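Local coordinates for glycosyltransferase Gtf1 (Streptococcus pneumoniae, PDB 4PQG), which is a glycosyltransferase of the GT-B fold, with uridine-5'-diphosphate bound in a pocket of the chain, at residues F282-T287 / E499-T504. Numbering follows the deposited sequence.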
ATOM      1  N   PHE A 282      17.330   2.297 -14.939  1.00 25.65           N
ATOM      2  CA  PHE A 282      16.432   3.437 -15.144  1.00 25.34           C
ATOM      3  C   PHE A 282      15.528   3.748 -13.953  1.00 24.28           C
ATOM      4  O   PHE A 282      15.190   2.862 -13.185  1.00 22.78           O
ATOM      5  CB  PHE A 282      15.591   3.284 -16.416  1.00 24.29           C
ATOM      6  CG  PHE A 282      14.715   2.067 -16.448  1.00 24.03           C
ATOM      7  CD1 PHE A 282      13.356   2.172 -16.189  1.00 24.09           C
ATOM      8  CD2 PHE A 282      15.235   0.819 -16.811  1.00 24.57           C
ATOM      9  CE1 PHE A 282      12.534   1.055 -16.257  1.00 23.33           C
ATOM     10  CE2 PHE A 282      14.422  -0.302 -16.875  1.00 24.27           C
ATOM     11  CZ  PHE A 282      13.064  -0.183 -16.605  1.00 24.47           C
ATOM     12  N   PHE A 283      15.177   5.021 -13.800  1.00 24.44           N
ATOM     13  CA  PHE A 283      14.149   5.413 -12.844  1.00 23.62           C
ATOM     14  C   PHE A 283      12.809   5.515 -13.562  1.00 24.40           C
ATOM     15  O   PHE A 283      12.756   5.905 -14.735  1.00 24.43           O
ATOM     16  CB  PHE A 283      14.502   6.742 -12.191  1.00 23.09           C
ATOM     17  CG  PHE A 283      15.742   6.694 -11.334  1.00 22.97           C
ATOM     18  CD1 PHE A 283      15.646   6.418  -9.963  1.00 22.54           C
ATOM     19  CD2 PHE A 283      17.004   6.928 -11.882  1.00 21.75           C
ATOM     20  CE1 PHE A 283      16.785   6.375  -9.172  1.00 21.03           C
ATOM     21  CE2 PHE A 283      18.143   6.885 -11.095  1.00 20.60           C
ATOM     22  CZ  PHE A 283      18.029   6.614  -9.734  1.00 21.76           C
ATOM     23  N   ILE A 284      11.739   5.141 -12.860  1.00 22.48           N
ATOM     24  CA  ILE A 284      10.376   5.298 -13.354  1.00 22.17           C
ATOM     25  C   ILE A 284       9.645   6.374 -12.535  1.00 22.15           C
ATOM     26  O   ILE A 284       9.659   6.332 -11.297  1.00 20.02           O
ATOM     27  CB  ILE A 284       9.589   3.967 -13.280  1.00 22.11           C
ATOM     28  CG1 ILE A 284      10.370   2.828 -13.952  1.00 21.41           C
ATOM     29  CG2 ILE A 284       8.208   4.111 -13.917  1.00 22.52           C
ATOM     30  CD1 ILE A 284       9.689   1.464 -13.841  1.00 20.69           C
ATOM     31  N   VAL A 285       9.041   7.348 -13.221  1.00 21.38           N
ATOM     32  CA  VAL A 285       8.155   8.340 -12.578  1.00 21.89           C
ATOM     33  C   VAL A 285       6.787   8.339 -13.239  1.00 22.28           C
ATOM     34  O   VAL A 285       6.668   7.927 -14.387  1.00 23.50           O
ATOM     35  CB  VAL A 285       8.710   9.778 -12.618  1.00 21.86           C
ATOM     36  CG1 VAL A 285      10.037   9.872 -11.886  1.00 22.19           C
ATOM     37  CG2 VAL A 285       8.842  10.272 -14.056  1.00 20.10           C
ATOM     38  N   SER A 286       5.759   8.832 -12.544  1.00 22.23           N
ATOM     39  CA  SER A 286       4.399   8.750 -13.063  1.00 22.37           C
ATOM     40  C   SER A 286       3.978   9.845 -14.055  1.00 22.41           C
ATOM     41  O   SER A 286       3.028   9.647 -14.806  1.00 21.22           O
ATOM     42  CB  SER A 286       3.384   8.690 -11.925  1.00 22.98           C
ATOM     43  OG  SER A 286       3.524   7.475 -11.207  1.00 26.31           O
ATOM     44  N   THR A 287       4.644  10.992 -14.019  1.00 22.38           N
ATOM     45  CA  THR A 287       4.302  12.112 -14.906  1.00 24.84           C
ATOM     46  C   THR A 287       5.535  12.691 -15.561  1.00 24.94           C
ATOM     47  O   THR A 287       6.630  12.601 -15.012  1.00 26.17           O
ATOM     48  CB  THR A 287       3.626  13.258 -14.152  1.00 24.10           C
ATOM     49  OG1 THR A 287       4.571  13.852 -13.255  1.00 24.11           O
ATOM     50  CG2 THR A 287       2.409  12.776 -13.407  1.00 24.00           C
ATOM     51  N   GLU A 499       1.328  -0.902 -23.784  1.00 43.44           N
ATOM     52  CA  GLU A 499       2.329  -0.590 -24.797  1.00 43.57           C
ATOM     53  C   GLU A 499       3.553   0.069 -24.193  1.00 40.63           C
ATOM     54  O   GLU A 499       4.670  -0.159 -24.655  1.00 40.86           O
ATOM     55  CB  GLU A 499       1.732   0.303 -25.893  1.00 45.98           C
ATOM     56  CG  GLU A 499       0.842  -0.450 -26.871  1.00 49.62           C
ATOM     57  CD  GLU A 499       1.582  -1.584 -27.564  1.00 52.95           C
ATOM     58  OE1 GLU A 499       2.699  -1.348 -28.083  1.00 56.00           O
ATOM     59  OE2 GLU A 499       1.055  -2.717 -27.573  1.00 55.10           O
ATOM     60  N   LYS A 500       3.346   0.888 -23.164  1.00 37.45           N
ATOM     61  CA  LYS A 500       4.474   1.528 -22.491  1.00 37.45           C
ATOM     62  C   LYS A 500       5.313   0.472 -21.777  1.00 37.60           C
ATOM     63  O   LYS A 500       6.542   0.501 -21.839  1.00 38.80           O
ATOM     64  CB  LYS A 500       4.008   2.611 -21.512  1.00 38.92           C
ATOM     65  CG  LYS A 500       3.228   3.736 -22.176  1.00 41.87           C
ATOM     66  CD  LYS A 500       2.987   4.917 -21.242  1.00 42.44           C
ATOM     67  CE  LYS A 500       1.933   5.859 -21.804  1.00 43.64           C
ATOM     68  NZ  LYS A 500       2.384   6.537 -23.054  1.00 43.42           N
ATOM     69  N   TRP A 501       4.641  -0.468 -21.116  1.00 37.57           N
ATOM     70  CA  TRP A 501       5.328  -1.546 -20.396  1.00 37.77           C
ATOM     71  C   TRP A 501       5.981  -2.507 -21.356  1.00 39.63           C
ATOM     72  O   TRP A 501       7.183  -2.779 -21.247  1.00 40.09           O
ATOM     73  CB  TRP A 501       4.381  -2.254 -19.424  1.00 35.54           C
ATOM     74  CG  TRP A 501       4.221  -1.497 -18.114  1.00 34.14           C
ATOM     75  CD1 TRP A 501       3.099  -0.815 -17.654  1.00 32.16           C
ATOM     76  CD2 TRP A 501       5.228  -1.318 -17.058  1.00 32.74           C
ATOM     77  NE1 TRP A 501       3.334  -0.252 -16.430  1.00 30.85           N
ATOM     78  CE2 TRP A 501       4.591  -0.506 -16.017  1.00 32.26           C
ATOM     79  CE3 TRP A 501       6.548  -1.731 -16.882  1.00 33.37           C
ATOM     80  CZ2 TRP A 501       5.257  -0.146 -14.850  1.00 32.44           C
ATOM     81  CZ3 TRP A 501       7.216  -1.355 -15.706  1.00 33.72           C
ATOM     82  CH2 TRP A 501       6.585  -0.580 -14.717  1.00 32.58           C
ATOM     83  N   LYS A 502       5.206  -2.990 -22.322  1.00 41.58           N
ATOM     84  CA  LYS A 502       5.723  -3.816 -23.412  1.00 45.00           C
ATOM     85  C   LYS A 502       6.992  -3.201 -24.000  1.00 46.79           C
ATOM     86  O   LYS A 502       8.020  -3.872 -24.074  1.00 52.19           O
ATOM     87  CB  LYS A 502       4.651  -4.008 -24.490  1.00 46.21           C
ATOM     88  CG  LYS A 502       4.883  -5.163 -25.451  1.00 48.17           C
ATOM     89  CD  LYS A 502       3.674  -5.343 -26.359  1.00 51.23           C
ATOM     90  CE  LYS A 502       3.991  -6.184 -27.588  1.00 53.24           C
ATOM     91  NZ  LYS A 502       4.160  -7.630 -27.263  1.00 54.65           N
ATOM     92  N   LYS A 503       6.934  -1.925 -24.378  1.00 46.34           N
ATOM     93  CA  LYS A 503       8.101  -1.225 -24.930  1.00 48.45           C
ATOM     94  C   LYS A 503       9.309  -1.250 -23.983  1.00 48.56           C
ATOM     95  O   LYS A 503      10.434  -1.522 -24.410  1.00 48.68           O
ATOM     96  CB  LYS A 503       7.736   0.224 -25.293  1.00 49.88           C
ATOM     97  CG  LYS A 503       8.846   1.046 -25.938  1.00 50.22           C
ATOM     98  CD  LYS A 503       8.405   2.497 -26.124  1.00 52.68           C
ATOM     99  CE  LYS A 503       9.390   3.307 -26.962  1.00 52.53           C
ATOM    100  NZ  LYS A 503      10.685   3.580 -26.272  1.00 49.53           N
ATOM    101  N   THR A 504       9.069  -0.953 -22.704  1.00 47.63           N
ATOM    102  CA  THR A 504      10.127  -0.925 -21.689  1.00 46.00           C
ATOM    103  C   THR A 504      10.688  -2.330 -21.461  1.00 44.29           C
ATOM    104  O   THR A 504      11.896  -2.511 -21.330  1.00 44.46           O
ATOM    105  CB  THR A 504       9.614  -0.340 -20.349  1.00 45.79           C
ATOM    106  OG1 THR A 504       8.764   0.784 -20.606  1.00 43.13           O
ATOM    107  CG2 THR A 504      10.774   0.108 -19.462  1.00 44.79           C
TER
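Phe282 sets its ring between its own backbone N and carbonyl carbon (chi1 59°), and Thr504 holds CG2 anti to its backbone N; these two torsions bring ring and methyl together. CG2 lies nearest CZ and CE1 of the ring, 3.7 Å from Phe282 CZ, and the two side chains meet obliquely. One turn earlier on the helix, Trp501 sends the six-membered end of its indole to Ile284. The extended Ile284 chain (chi2 176°) puts CD1 3.8 Å from Trp501 CH2, and the two side chains run at about a right angle.

Threonine suits its helical site because its beta carbon carries two unlike branches: CG2 goes to Phe282, while Thr504 OG1 donates to Lys500 O at 2.6 Å. That carbonyl also receives Thr504 N, from the opposite face of its plane. Large apolar residues suit the strand, since Phe282 and Ile284 are buried and also pack on Val309 of adjacent strand 308-310. Tryptophan suits the helix because its wide ring reaches both Ile284 and, edge-to-face, Phe36.

Helix 494-508 thus returns to the first Rossmann-like domain, as in GT-B glycosyltransferases. With no hydrogen bond across it, this largely buried contact rests on van der Waals and hydrophobic packing.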